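Local coordinates for Thiol:disulfide interchange protein (Klebsiella pneumoniae, PDB 6DXN), which probably acts as a periplasmic thiol-disulfide oxidoreductase of the DsbA subfamily, introducing disulfide bonds into newly exported proteins, at residues K4-G9 and A181-F186; F12-S17 and S158-I163; S17-P22 and V144-V149. All blocks are in the same frame, centred on the assembly; numbering follows the deposited sequence.

Contact 1 (K4-G9 and A181-F186); sequences KDYQAG and ANLVLF
Lys4 meets Phe186 through its backbone: its carbonyl O lies 4.0 Å from Phe186 CD2, an approach oblique to the ring. Within its own segment, Lys4 CB sits over one face of the Tyr6 ring, while the ammonium at the end of the chain forms a salt bridge with Asp179, one turn ahead of Asn182 on the same helix. Asp5 starts out with its CB directed away from the helix, yet its carboxylate returns, OD1 coming obliquely to within 4.0 Å of Phe186 CE2. Its carbonyl O accepts a hydrogen bond from Gln7 NE2, a bond within the loop.

Tyr6 carries most of the contact. A coil segment that leads into the first strand of the thioredoxin-type sheet is here laid against helix 173-188, near the C-terminal end of the chain, and this one aromatic side chain makes the main junction between them. Its CB points toward the helix, and chi1 (-58°) sets CG beside the backbone N. The face opposite Lys4 CB receives Leu183 CA, a CH-pi contact 4.0 Å from the ring centroid, and Leu183 CD1 closes on Tyr6 CG at 3.5 Å. The ring edge meets Phe186 in a T-shaped pair whose planes stand at 76°, with CD2 of Tyr6 3.6 Å from Phe186 CG. Tyr6 CB lies over that same phenyl ring in a second CH-pi contact. At the far end, Tyr6 OH comes within 3.3 Å of Asn182 CB and is hydrogen-bonded to Asp179, the residue that also holds Lys4.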
ATOM      1  N   LYS A   4      23.969  -6.674  -3.602  1.00 25.84           N
ATOM      2  CA  LYS A   4      23.875  -7.552  -2.440  1.00 25.47           C
ATOM      3  C   LYS A   4      23.123  -8.839  -2.795  1.00 23.04           C
ATOM      4  O   LYS A   4      22.192  -8.829  -3.599  1.00 26.96           O
ATOM      5  CB  LYS A   4      23.169  -6.825  -1.294  1.00 24.96           C
ATOM      6  CG  LYS A   4      23.797  -5.497  -0.907  1.00 25.01           C
ATOM      7  CD  LYS A   4      23.057  -4.787   0.193  1.00 24.97           C
ATOM      8  CE  LYS A   4      23.700  -3.473   0.575  1.00 24.42           C
ATOM      9  NZ  LYS A   4      22.992  -2.836   1.711  1.00 23.53           N
ATOM     10  N   ASP A   5      23.536  -9.931  -2.144  1.00 22.07           N
ATOM     11  CA  ASP A   5      22.957 -11.255  -2.314  1.00 21.36           C
ATOM     12  C   ASP A   5      21.961 -11.518  -1.176  1.00 21.34           C
ATOM     13  O   ASP A   5      22.246 -12.306  -0.261  1.00 22.38           O
ATOM     14  CB  ASP A   5      24.060 -12.317  -2.346  1.00 21.03           C
ATOM     15  CG  ASP A   5      23.566 -13.718  -2.663  1.00 21.44           C
ATOM     16  OD1 ASP A   5      22.470 -13.843  -3.255  1.00 20.86           O
ATOM     17  OD2 ASP A   5      24.277 -14.674  -2.308  1.00 23.76           O
ATOM     18  N   TYR A   6      20.800 -10.848  -1.242  1.00 19.72           N
ATOM     19  CA  TYR A   6      19.736 -10.984  -0.223  1.00 17.67           C
ATOM     20  C   TYR A   6      19.415 -12.465   0.010  1.00 18.45           C
ATOM     21  O   TYR A   6      19.178 -13.230  -0.938  1.00 17.14           O
ATOM     22  CB  TYR A   6      18.510 -10.157  -0.618  1.00 16.36           C
ATOM     23  CG  TYR A   6      18.820  -8.694  -0.794  1.00 15.99           C
ATOM     24  CD1 TYR A   6      19.025  -7.874   0.302  1.00 15.59           C
ATOM     25  CD2 TYR A   6      18.924  -8.128  -2.056  1.00 15.23           C
ATOM     26  CE1 TYR A   6      19.314  -6.529   0.153  1.00 16.07           C
ATOM     27  CE2 TYR A   6      19.218  -6.785  -2.224  1.00 15.45           C
ATOM     28  CZ  TYR A   6      19.417  -5.984  -1.115  1.00 15.76           C
ATOM     29  OH  TYR A   6      19.703  -4.665  -1.267  1.00 16.63           O
ATOM     30  N   GLN A   7      19.384 -12.837   1.296  1.00 18.15           N
ATOM     31  CA  GLN A   7      19.232 -14.215   1.731  1.00 19.86           C
ATOM     32  C   GLN A   7      17.816 -14.511   2.232  1.00 19.87           C
ATOM     33  O   GLN A   7      17.224 -13.714   2.970  1.00 16.99           O
ATOM     34  CB  GLN A   7      20.240 -14.468   2.855  1.00 22.22           C
ATOM     35  CG  GLN A   7      21.691 -14.334   2.409  1.00 21.75           C
ATOM     36  CD  GLN A   7      22.120 -15.498   1.551  1.00 23.51           C
ATOM     37  OE1 GLN A   7      22.011 -16.655   1.955  1.00 22.78           O
ATOM     38  NE2 GLN A   7      22.642 -15.195   0.371  1.00 22.57           N
ATOM     39  N   ALA A   8      17.284 -15.666   1.802  1.00 20.41           N
ATOM     40  CA  ALA A   8      15.998 -16.144   2.278  1.00 21.62           C
ATOM     41  C   ALA A   8      16.141 -16.429   3.778  1.00 23.82           C
ATOM     42  O   ALA A   8      17.158 -16.974   4.210  1.00 25.71           O
ATOM     43  CB  ALA A   8      15.577 -17.382   1.529  1.00 22.68           C
ATOM     44  N   GLY A   9      15.119 -16.054   4.549  1.00 23.29           N
ATOM     45  CA  GLY A   9      15.107 -16.224   5.995  1.00 27.36           C
ATOM     46  C   GLY A   9      15.476 -14.929   6.698  1.00 27.66           C
ATOM     47  O   GLY A   9      14.796 -14.508   7.636  1.00 33.20           O
ATOM     48  N   ALA A 181      14.287  -0.896  -2.121  1.00 14.81           N
ATOM     49  CA  ALA A 181      14.042  -0.919  -3.570  1.00 14.94           C
ATOM     50  C   ALA A 181      14.963  -1.952  -4.234  1.00 15.82           C
ATOM     51  O   ALA A 181      14.571  -2.623  -5.183  1.00 16.27           O
ATOM     52  CB  ALA A 181      14.241   0.449  -4.164  1.00 13.93           C
ATOM     53  N   ASN A 182      16.197  -2.042  -3.730  1.00 16.83           N
ATOM     54  CA  ASN A 182      17.175  -3.011  -4.249  1.00 17.06           C
ATOM     55  C   ASN A 182      16.661  -4.435  -3.995  1.00 16.26           C
ATOM     56  O   ASN A 182      16.649  -5.257  -4.914  1.00 15.44           O
ATOM     57  CB  ASN A 182      18.568  -2.777  -3.663  1.00 17.69           C
ATOM     58  CG  ASN A 182      19.278  -1.583  -4.267  1.00 18.17           C
ATOM     59  OD1 ASN A 182      18.942  -1.137  -5.362  1.00 19.13           O
ATOM     60  ND2 ASN A 182      20.283  -1.080  -3.576  1.00 17.70           N
ATOM     61  N   LEU A 183      16.219  -4.703  -2.756  1.00 15.67           N
ATOM     62  CA  LEU A 183      15.673  -6.018  -2.377  1.00 16.45           C
ATOM     63  C   LEU A 183      14.439  -6.342  -3.231  1.00 17.57           C
ATOM     64  O   LEU A 183      14.308  -7.469  -3.725  1.00 19.91           O
ATOM     65  CB  LEU A 183      15.319  -6.039  -0.886  1.00 16.37           C
ATOM     66  CG  LEU A 183      14.575  -7.286  -0.400  1.00 16.67           C
ATOM     67  CD1 LEU A 183      15.363  -8.554  -0.684  1.00 17.47           C
ATOM     68  CD2 LEU A 183      14.265  -7.191   1.082  1.00 16.41           C
ATOM     69  N   VAL A 184      13.532  -5.368  -3.388  1.00 17.31           N
ATOM     70  CA  VAL A 184      12.333  -5.585  -4.210  1.00 19.14           C
ATOM     71  C   VAL A 184      12.768  -6.062  -5.605  1.00 19.68           C
ATOM     72  O   VAL A 184      12.265  -7.067  -6.116  1.00 18.68           O
ATOM     73  CB  VAL A 184      11.434  -4.332  -4.284  1.00 19.38           C
ATOM     74  CG1 VAL A 184      10.503  -4.346  -5.494  1.00 21.30           C
ATOM     75  CG2 VAL A 184      10.622  -4.152  -3.015  1.00 19.73           C
ATOM     76  N   LEU A 185      13.721  -5.343  -6.208  1.00 19.88           N
ATOM     77  CA  LEU A 185      14.179  -5.688  -7.555  1.00 20.00           C
ATOM     78  C   LEU A 185      14.778  -7.100  -7.577  1.00 18.86           C
ATOM     79  O   LEU A 185      14.495  -7.868  -8.493  1.00 18.80           O
ATOM     80  CB  LEU A 185      15.191  -4.644  -8.034  1.00 20.98           C
ATOM     81  CG  LEU A 185      14.594  -3.317  -8.491  1.00 22.57           C
ATOM     82  CD1 LEU A 185      15.687  -2.386  -8.987  1.00 24.04           C
ATOM     83  CD2 LEU A 185      13.555  -3.538  -9.577  1.00 23.54           C
ATOM     84  N   PHE A 186      15.592  -7.409  -6.563  1.00 18.89           N
ATOM     85  CA  PHE A 186      16.240  -8.714  -6.402  1.00 18.92           C
ATOM     86  C   PHE A 186      15.180  -9.821  -6.391  1.00 19.68           C
ATOM     87  O   PHE A 186      15.417 -10.923  -6.879  1.00 18.00           O
ATOM     88  CB  PHE A 186      17.069  -8.754  -5.113  1.00 17.85           C
ATOM     89  CG  PHE A 186      17.636 -10.108  -4.754  1.00 19.17           C
ATOM     90  CD1 PHE A 186      16.885 -11.025  -4.034  1.00 19.02           C
ATOM     91  CD2 PHE A 186      18.922 -10.467  -5.132  1.00 20.32           C
ATOM     92  CE1 PHE A 186      17.400 -12.271  -3.711  1.00 20.05           C
ATOM     93  CE2 PHE A 186      19.443 -11.707  -4.795  1.00 19.89           C
ATOM     94  CZ  PHE A 186      18.681 -12.608  -4.088  1.00 20.84           C
TER

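Contact 2 (F12-S17 and S158-I163); sequences FTVIHS and SGKYHI
Thr13 and His162 lie side by side and point the same way, Thr13 OG1 reaching the edge of the imidazole in its plane, 3.7 Å from ND1. The two residues form a hydrogen-bonded antiparallel pair, with Thr13 N to His162 O and His162 N to Thr13 O both 2.9 Å. The His162 ring also meets that of Tyr156 on strand 154-157.

Phe12, Val14 and Tyr161 share the other face of the sheet, again side by side. Phe12 CG occupies the crowded position between its backbone N and carbonyl carbon (chi1 59°), and CD2 approaches Tyr161 CD1 obliquely at 4.1 Å. Val14 CG2 instead comes to the edge of the tyrosine ring, 3.8 Å from CE1, while its CG1 rests beside the aliphatic chain of Lys160.

On the other side, toward strand 154-157, Lys160 and Tyr161 both face Val157, a classic beta bulge. Lys160 O accepts from Ile15 N at 2.6 Å, though the N-H...O angle is only 134°. Ile15 CG1 crosses to His162 CB at 3.5 Å, and Ser17 CB closes on Gly159 O.

The side chains add mainly apolar contact, whereas the backbone sets the pairing: two nearly straight bonds fix the register of Thr13 with His162, and the third, bent bond carries it one residue past strand 12-14.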
ATOM      1  N   PHE A  12      13.855 -12.081   3.606  1.00 20.49           N
ATOM      2  CA  PHE A  12      12.520 -12.369   3.109  1.00 20.77           C
ATOM      3  C   PHE A  12      12.163 -13.831   3.389  1.00 22.73           C
ATOM      4  O   PHE A  12      13.051 -14.676   3.541  1.00 23.59           O
ATOM      5  CB  PHE A  12      12.445 -12.083   1.606  1.00 19.58           C
ATOM      6  CG  PHE A  12      13.428 -12.886   0.788  1.00 19.10           C
ATOM      7  CD1 PHE A  12      14.701 -12.402   0.533  1.00 18.61           C
ATOM      8  CD2 PHE A  12      13.093 -14.144   0.311  1.00 19.51           C
ATOM      9  CE1 PHE A  12      15.614 -13.151  -0.194  1.00 18.63           C
ATOM     10  CE2 PHE A  12      14.008 -14.894  -0.413  1.00 18.57           C
ATOM     11  CZ  PHE A  12      15.263 -14.392  -0.666  1.00 18.66           C
ATOM     12  N   THR A  13      10.856 -14.107   3.435  1.00 24.04           N
ATOM     13  CA  THR A  13      10.324 -15.450   3.643  1.00 26.78           C
ATOM     14  C   THR A  13       9.522 -15.870   2.403  1.00 31.98           C
ATOM     15  O   THR A  13       8.840 -15.049   1.777  1.00 32.78           O
ATOM     16  CB  THR A  13       9.497 -15.524   4.933  1.00 26.26           C
ATOM     17  OG1 THR A  13       8.477 -14.527   4.866  1.00 26.94           O
ATOM     18  CG2 THR A  13      10.328 -15.307   6.179  1.00 26.22           C
ATOM     19  N   VAL A  14       9.632 -17.156   2.054  1.00 34.51           N
ATOM     20  CA  VAL A  14       8.932 -17.730   0.914  1.00 39.10           C
ATOM     21  C   VAL A  14       7.538 -18.167   1.383  1.00 40.88           C
ATOM     22  O   VAL A  14       7.385 -19.222   1.989  1.00 45.76           O
ATOM     23  CB  VAL A  14       9.738 -18.896   0.306  1.00 38.95           C
ATOM     24  CG1 VAL A  14       8.975 -19.613  -0.799  1.00 39.34           C
ATOM     25  CG2 VAL A  14      11.094 -18.427  -0.203  1.00 38.95           C
ATOM     26  N   ILE A  15       6.539 -17.318   1.104  1.00 44.67           N
ATOM     27  CA  ILE A  15       5.133 -17.536   1.456  1.00 43.93           C
ATOM     28  C   ILE A  15       4.497 -18.475   0.420  1.00 44.70           C
ATOM     29  O   ILE A  15       5.040 -18.672  -0.665  1.00 42.61           O
ATOM     30  CB  ILE A  15       4.382 -16.187   1.518  1.00 45.23           C
ATOM     31  CG1 ILE A  15       5.040 -15.192   2.481  1.00 47.17           C
ATOM     32  CG2 ILE A  15       2.910 -16.386   1.851  1.00 45.90           C
ATOM     33  CD1 ILE A  15       5.017 -15.616   3.931  1.00 46.85           C
ATOM     34  N   HIS A  16       3.344 -19.046   0.785  1.00 45.82           N
ATOM     35  CA  HIS A  16       2.575 -19.919  -0.093  1.00 48.33           C
ATOM     36  C   HIS A  16       1.139 -19.391  -0.193  1.00 49.66           C
ATOM     37  O   HIS A  16       0.402 -19.399   0.790  1.00 49.43           O
ATOM     38  CB  HIS A  16       2.580 -21.370   0.397  1.00 48.01           C
ATOM     39  CG  HIS A  16       1.783 -22.283  -0.476  1.00 49.45           C
ATOM     40  ND1 HIS A  16       0.437 -22.521  -0.266  1.00 50.23           N
ATOM     41  CD2 HIS A  16       2.127 -22.996  -1.571  1.00 49.09           C
ATOM     42  CE1 HIS A  16      -0.009 -23.351  -1.187  1.00 49.52           C
ATOM     43  NE2 HIS A  16       1.009 -23.658  -1.998  1.00 48.22           N
ATOM     44  N   SER A  17       0.768 -18.937  -1.394  1.00 51.73           N
ATOM     45  CA  SER A  17      -0.565 -18.417  -1.663  1.00 50.43           C
ATOM     46  C   SER A  17      -1.266 -19.325  -2.678  1.00 48.49           C
ATOM     47  O   SER A  17      -0.614 -20.090  -3.391  1.00 43.71           O
ATOM     48  CB  SER A  17      -0.500 -16.994  -2.155  1.00 52.49           C
ATOM     49  OG  SER A  17      -1.802 -16.492  -2.423  1.00 53.75           O
ATOM     50  N   SER A 158       5.617 -11.163  -6.336  1.00 18.03           N
ATOM     51  CA  SER A 158       5.162 -12.352  -7.121  1.00 19.71           C
ATOM     52  C   SER A 158       4.257 -13.266  -6.280  1.00 22.71           C
ATOM     53  O   SER A 158       4.109 -14.462  -6.581  1.00 24.76           O
ATOM     54  CB  SER A 158       6.340 -13.111  -7.673  1.00 18.90           C
ATOM     55  OG  SER A 158       7.053 -12.331  -8.625  1.00 18.11           O
ATOM     56  N   GLY A 159       3.680 -12.692  -5.217  1.00 20.97           N
ATOM     57  CA  GLY A 159       2.792 -13.395  -4.304  1.00 23.67           C
ATOM     58  C   GLY A 159       3.452 -14.559  -3.583  1.00 24.32           C
ATOM     59  O   GLY A 159       2.744 -15.387  -3.009  1.00 22.00           O
ATOM     60  N   LYS A 160       4.794 -14.587  -3.553  1.00 27.05           N
ATOM     61  CA  LYS A 160       5.534 -15.714  -2.973  1.00 27.59           C
ATOM     62  C   LYS A 160       6.617 -15.258  -1.983  1.00 28.30           C
ATOM     63  O   LYS A 160       7.000 -16.038  -1.113  1.00 31.00           O
ATOM     64  CB  LYS A 160       6.187 -16.512  -4.105  1.00 30.51           C
ATOM     65  CG  LYS A 160       6.822 -17.834  -3.699  1.00 31.55           C
ATOM     66  CD  LYS A 160       7.435 -18.584  -4.863  1.00 30.45           C
ATOM     67  CE  LYS A 160       7.941 -19.962  -4.495  1.00 31.86           C
ATOM     68  NZ  LYS A 160       6.829 -20.887  -4.168  1.00 31.63           N
ATOM     69  N   TYR A 161       7.116 -14.021  -2.121  1.00 24.33           N
ATOM     70  CA  TYR A 161       8.190 -13.538  -1.249  1.00 22.21           C
ATOM     71  C   TYR A 161       7.724 -12.325  -0.428  1.00 21.02           C
ATOM     72  O   TYR A 161       7.425 -11.271  -0.986  1.00 18.23           O
ATOM     73  CB  TYR A 161       9.424 -13.199  -2.094  1.00 23.14           C
ATOM     74  CG  TYR A 161       9.834 -14.293  -3.051  1.00 24.78           C
ATOM     75  CD1 TYR A 161      10.442 -15.451  -2.597  1.00 24.53           C
ATOM     76  CD2 TYR A 161       9.596 -14.179  -4.412  1.00 24.45           C
ATOM     77  CE1 TYR A 161      10.811 -16.463  -3.470  1.00 26.69           C
ATOM     78  CE2 TYR A 161       9.962 -15.178  -5.297  1.00 25.70           C
ATOM     79  CZ  TYR A 161      10.568 -16.327  -4.826  1.00 27.38           C
ATOM     80  OH  TYR A 161      10.933 -17.310  -5.700  1.00 30.32           O
ATOM     81  N   HIS A 162       7.672 -12.509   0.901  1.00 20.54           N
ATOM     82  CA  HIS A 162       7.324 -11.467   1.873  1.00 19.36           C
ATOM     83  C   HIS A 162       8.618 -10.892   2.465  1.00 18.58           C
ATOM     84  O   HIS A 162       9.404 -11.610   3.090  1.00 18.29           O
ATOM     85  CB  HIS A 162       6.377 -12.025   2.946  1.00 19.52           C
ATOM     86  CG  HIS A 162       6.168 -11.099   4.094  1.00 17.92           C
ATOM     87  ND1 HIS A 162       6.774 -11.299   5.321  1.00 17.54           N
ATOM     88  CD2 HIS A 162       5.471  -9.945   4.196  1.00 16.93           C
ATOM     89  CE1 HIS A 162       6.437 -10.322   6.139  1.00 16.57           C
ATOM     90  NE2 HIS A 162       5.637  -9.481   5.472  1.00 17.48           N
ATOM     91  N   ILE A 163       8.822  -9.588   2.252  1.00 16.77           N
ATOM     92  CA  ILE A 163      10.017  -8.862   2.679  1.00 16.51           C
ATOM     93  C   ILE A 163      10.059  -8.704   4.204  1.00 16.52           C
ATOM     94  O   ILE A 163       9.050  -8.473   4.825  1.00 16.31           O
ATOM     95  CB  ILE A 163      10.064  -7.494   1.971  1.00 15.29           C
ATOM     96  CG1 ILE A 163      10.445  -7.657   0.495  1.00 14.77           C
ATOM     97  CG2 ILE A 163      10.991  -6.531   2.707  1.00 14.15           C
ATOM     98  CD1 ILE A 163      10.419  -6.383  -0.314  1.00 14.68           C
TER

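Contact 3 (S17-P22 and V144-V149); sequences STVKQP and VEKMKV
Lys146, in the last turn of helix 131-146, meets Val19 and Thr18 with the aliphatic part of its side chain. Just before it, Glu145 takes part through its carboxylate, which holds the end of the lysine: Glu145 OE1 receives Lys146 NZ in a salt bridge of 2.7 Å, almost in line with the C-O bond. Asn142, one turn earlier, gives the ammonium a second partner through OD1. With the ammonium held by Glu145 and Asn142, it is the methylenes that touch the loop.

Lys146 CB is directed toward the loop and presses on Val19 CG2 at 3.4 Å, a close approach for two carbons. The chain bends at chi2 (-58°), which brings CD to 3.9 Å from Thr18 CG2. Both approaches are oblique, so the lysine stem crosses the two beta-branched side chains. No hydrogen bond joins the segments; Lys146 O and Ser17 OG are 4.2 Å apart. Instead that hydroxyl works within the loop, accepting a hydrogen bond from Val19 N at 3.1 Å to form an ST turn, and Val19 CB points toward the helix.

Met147, modelled as selenomethionine, is buried. Its CG comes within 4.4 Å of Ser17 OG, and its side chain packs on Val26 and Phe28 of strand 25-29 and on Pro23, linking the loop contact to the core. Lys148 takes a positive phi (63°) as the chain leaves the helix, while Lys148 N and Val149 N bond back to Glu145 O and Val144 O. Here a Schellman motif at a helix C-terminus packs beside the ST turn in the loop connecting strands 12-14 and 25-29 of the thioredoxin-type fold.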
ATOM      1  N   SER A  17       0.768 -18.937  -1.394  1.00 51.73           N
ATOM      2  CA  SER A  17      -0.565 -18.417  -1.663  1.00 50.43           C
ATOM      3  C   SER A  17      -1.266 -19.325  -2.678  1.00 48.49           C
ATOM      4  O   SER A  17      -0.614 -20.090  -3.391  1.00 43.71           O
ATOM      5  CB  SER A  17      -0.500 -16.994  -2.155  1.00 52.49           C
ATOM      6  OG  SER A  17      -1.802 -16.492  -2.423  1.00 53.75           O
ATOM      7  N   THR A  18      -2.599 -19.226  -2.716  1.00 47.41           N
ATOM      8  CA  THR A  18      -3.430 -19.998  -3.637  1.00 49.12           C
ATOM      9  C   THR A  18      -3.908 -19.071  -4.764  1.00 47.15           C
ATOM     10  O   THR A  18      -4.411 -19.538  -5.787  1.00 46.82           O
ATOM     11  CB  THR A  18      -4.589 -20.677  -2.892  1.00 48.66           C
ATOM     12  OG1 THR A  18      -5.213 -21.588  -3.795  1.00 49.39           O
ATOM     13  CG2 THR A  18      -5.614 -19.705  -2.344  1.00 49.57           C
ATOM     14  N   VAL A  19      -3.725 -17.759  -4.558  1.00 45.87           N
ATOM     15  CA  VAL A  19      -4.122 -16.715  -5.510  1.00 41.60           C
ATOM     16  C   VAL A  19      -3.551 -17.056  -6.893  1.00 40.28           C
ATOM     17  O   VAL A  19      -2.350 -17.257  -7.049  1.00 35.09           O
ATOM     18  CB  VAL A  19      -3.663 -15.323  -5.028  1.00 41.27           C
ATOM     19  CG1 VAL A  19      -3.937 -14.234  -6.056  1.00 40.58           C
ATOM     20  CG2 VAL A  19      -4.294 -14.959  -3.693  1.00 41.83           C
ATOM     21  N   LYS A  20      -4.437 -17.093  -7.892  1.00 42.68           N
ATOM     22  CA  LYS A  20      -4.058 -17.445  -9.253  1.00 42.05           C
ATOM     23  C   LYS A  20      -3.172 -16.344  -9.850  1.00 40.72           C
ATOM     24  O   LYS A  20      -2.064 -16.626 -10.308  1.00 43.69           O
ATOM     25  CB  LYS A  20      -5.316 -17.697 -10.090  1.00 43.93           C
ATOM     26  CG  LYS A  20      -5.084 -18.330 -11.458  1.00 45.42           C
ATOM     27  CD  LYS A  20      -6.372 -18.605 -12.210  1.00 45.29           C
ATOM     28  CE  LYS A  20      -6.168 -19.298 -13.542  1.00 44.88           C
ATOM     29  NZ  LYS A  20      -5.587 -20.654 -13.380  1.00 45.65           N
ATOM     30  N   GLN A  21      -3.652 -15.094  -9.810  1.00 35.64           N
ATOM     31  CA  GLN A  21      -2.920 -13.966 -10.397  1.00 34.46           C
ATOM     32  C   GLN A  21      -2.632 -12.916  -9.327  1.00 32.36           C
ATOM     33  O   GLN A  21      -3.325 -11.907  -9.231  1.00 29.86           O
ATOM     34  CB  GLN A  21      -3.713 -13.376 -11.567  1.00 36.14           C
ATOM     35  CG  GLN A  21      -3.976 -14.377 -12.688  1.00 38.86           C
ATOM     36  CD  GLN A  21      -2.712 -14.886 -13.337  1.00 40.43           C
ATOM     37  OE1 GLN A  21      -1.724 -14.168 -13.477  1.00 42.59           O
ATOM     38  NE2 GLN A  21      -2.743 -16.137 -13.769  1.00 40.72           N
ATOM     39  N   PRO A  22      -1.583 -13.113  -8.500  1.00 29.34           N
ATOM     40  CA  PRO A  22      -1.240 -12.152  -7.456  1.00 26.66           C
ATOM     41  C   PRO A  22      -0.550 -10.925  -8.038  1.00 24.81           C
ATOM     42  O   PRO A  22       0.144 -11.021  -9.046  1.00 22.52           O
ATOM     43  CB  PRO A  22      -0.259 -12.937  -6.573  1.00 27.12           C
ATOM     44  CG  PRO A  22       0.419 -13.880  -7.541  1.00 28.51           C
ATOM     45  CD  PRO A  22      -0.654 -14.254  -8.542  1.00 28.03           C
ATOM     46  N   VAL A 144      -5.899  -9.755   1.432  1.00 16.74           N
ATOM     47  CA  VAL A 144      -5.428  -9.675   2.820  1.00 16.97           C
ATOM     48  C   VAL A 144      -5.639 -11.050   3.472  1.00 17.89           C
ATOM     49  O   VAL A 144      -4.804 -11.512   4.258  1.00 18.77           O
ATOM     50  CB  VAL A 144      -6.109  -8.529   3.599  1.00 17.64           C
ATOM     51  CG1 VAL A 144      -5.968  -8.685   5.105  1.00 17.70           C
ATOM     52  CG2 VAL A 144      -5.591  -7.175   3.150  1.00 17.45           C
ATOM     53  N   GLU A 145      -6.749 -11.708   3.113  1.00 18.66           N
ATOM     54  CA  GLU A 145      -7.063 -13.043   3.620  1.00 20.39           C
ATOM     55  C   GLU A 145      -6.163 -14.088   2.932  1.00 20.83           C
ATOM     56  O   GLU A 145      -5.378 -14.767   3.597  1.00 21.03           O
ATOM     57  CB  GLU A 145      -8.565 -13.313   3.458  1.00 23.25           C
ATOM     58  CG  GLU A 145      -9.009 -14.699   3.893  1.00 25.39           C
ATOM     59  CD  GLU A 145      -8.946 -15.777   2.825  1.00 28.64           C
ATOM     60  OE1 GLU A 145      -9.456 -15.536   1.706  1.00 31.46           O
ATOM     61  OE2 GLU A 145      -8.386 -16.851   3.107  1.00 33.44           O
ATOM     62  N   LYS A 146      -6.242 -14.185   1.602  1.00 22.16           N
ATOM     63  CA  LYS A 146      -5.478 -15.218   0.855  1.00 24.26           C
ATOM     64  C   LYS A 146      -3.972 -15.138   1.154  1.00 24.26           C
ATOM     65  O   LYS A 146      -3.346 -16.165   1.430  1.00 23.04           O
ATOM     66  CB  LYS A 146      -5.761 -15.115  -0.647  1.00 26.66           C
ATOM     67  CG  LYS A 146      -7.190 -15.451  -1.063  1.00 28.21           C
ATOM     68  CD  LYS A 146      -7.632 -16.848  -0.670  1.00 29.09           C
ATOM     69  CE  LYS A 146      -8.987 -17.226  -1.232  1.00 30.97           C
ATOM     70  NZ  LYS A 146     -10.046 -16.285  -0.793  1.00 31.02           N
HETATM   71  N   MSE A 147      -3.398 -13.927   1.118  1.00 25.37           N
HETATM   72  CA  MSE A 147      -1.958 -13.754   1.370  1.00 25.18           C
HETATM   73  C   MSE A 147      -1.569 -13.892   2.839  1.00 26.21           C
HETATM   74  O   MSE A 147      -0.380 -13.961   3.156  1.00 23.87           O
HETATM   75  CB  MSE A 147      -1.494 -12.433   0.770  1.00 28.44           C
HETATM   76  CG  MSE A 147      -1.815 -12.413  -0.724  1.00 32.24           C
HETATM   77 SE   MSE A 147      -0.408 -11.490  -1.746  1.00 40.20          SE
HETATM   78  CE  MSE A 147      -1.584 -10.492  -2.949  1.00 36.41           C
ATOM     79  N   LYS A 148      -2.576 -13.926   3.726  1.00 23.86           N
ATOM     80  CA  LYS A 148      -2.390 -14.133   5.171  1.00 26.79           C
ATOM     81  C   LYS A 148      -1.578 -12.978   5.776  1.00 26.41           C
ATOM     82  O   LYS A 148      -0.625 -13.200   6.518  1.00 27.37           O
ATOM     83  CB  LYS A 148      -1.724 -15.496   5.410  1.00 27.72           C
ATOM     84  CG  LYS A 148      -2.441 -16.676   4.763  1.00 28.71           C
ATOM     85  CD  LYS A 148      -1.681 -17.995   4.810  1.00 29.21           C
ATOM     86  CE  LYS A 148      -1.492 -18.543   6.210  1.00 29.72           C
ATOM     87  NZ  LYS A 148      -0.834 -19.874   6.194  1.00 29.50           N
ATOM     88  N   VAL A 149      -1.982 -11.744   5.460  1.00 25.27           N
ATOM     89  CA  VAL A 149      -1.301 -10.548   5.956  1.00 26.59           C
ATOM     90  C   VAL A 149      -1.510 -10.457   7.475  1.00 27.66           C
ATOM     91  O   VAL A 149      -2.601 -10.711   7.964  1.00 29.06           O
ATOM     92  CB  VAL A 149      -1.809  -9.294   5.222  1.00 24.77           C
ATOM     93  CG1 VAL A 149      -1.076  -8.037   5.662  1.00 25.33           C
ATOM     94  CG2 VAL A 149      -1.710  -9.463   3.712  1.00 23.20           C
TER

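Overall arrangement
The first segments of the three contacts run from the N-terminal tail to the loop before strand 25-29. Contacts 1 and 2 are partly buried and adjoin, Val184 and Leu183 of the helix packing on Ile163 of the strand; contact 3 is a surface contact, yet shares Ser17 with contact 2 and touches it through Pro22 and Gly159. Contacts 1 and 3 are separate, about 13 Å apart at their nearest atoms. Their chemistry differs accordingly: aromatic and CH-pi packing against a helix in contact 1, backbone hydrogen bonding between strands in contact 2, and aliphatic packing beside a helix end in contact 3.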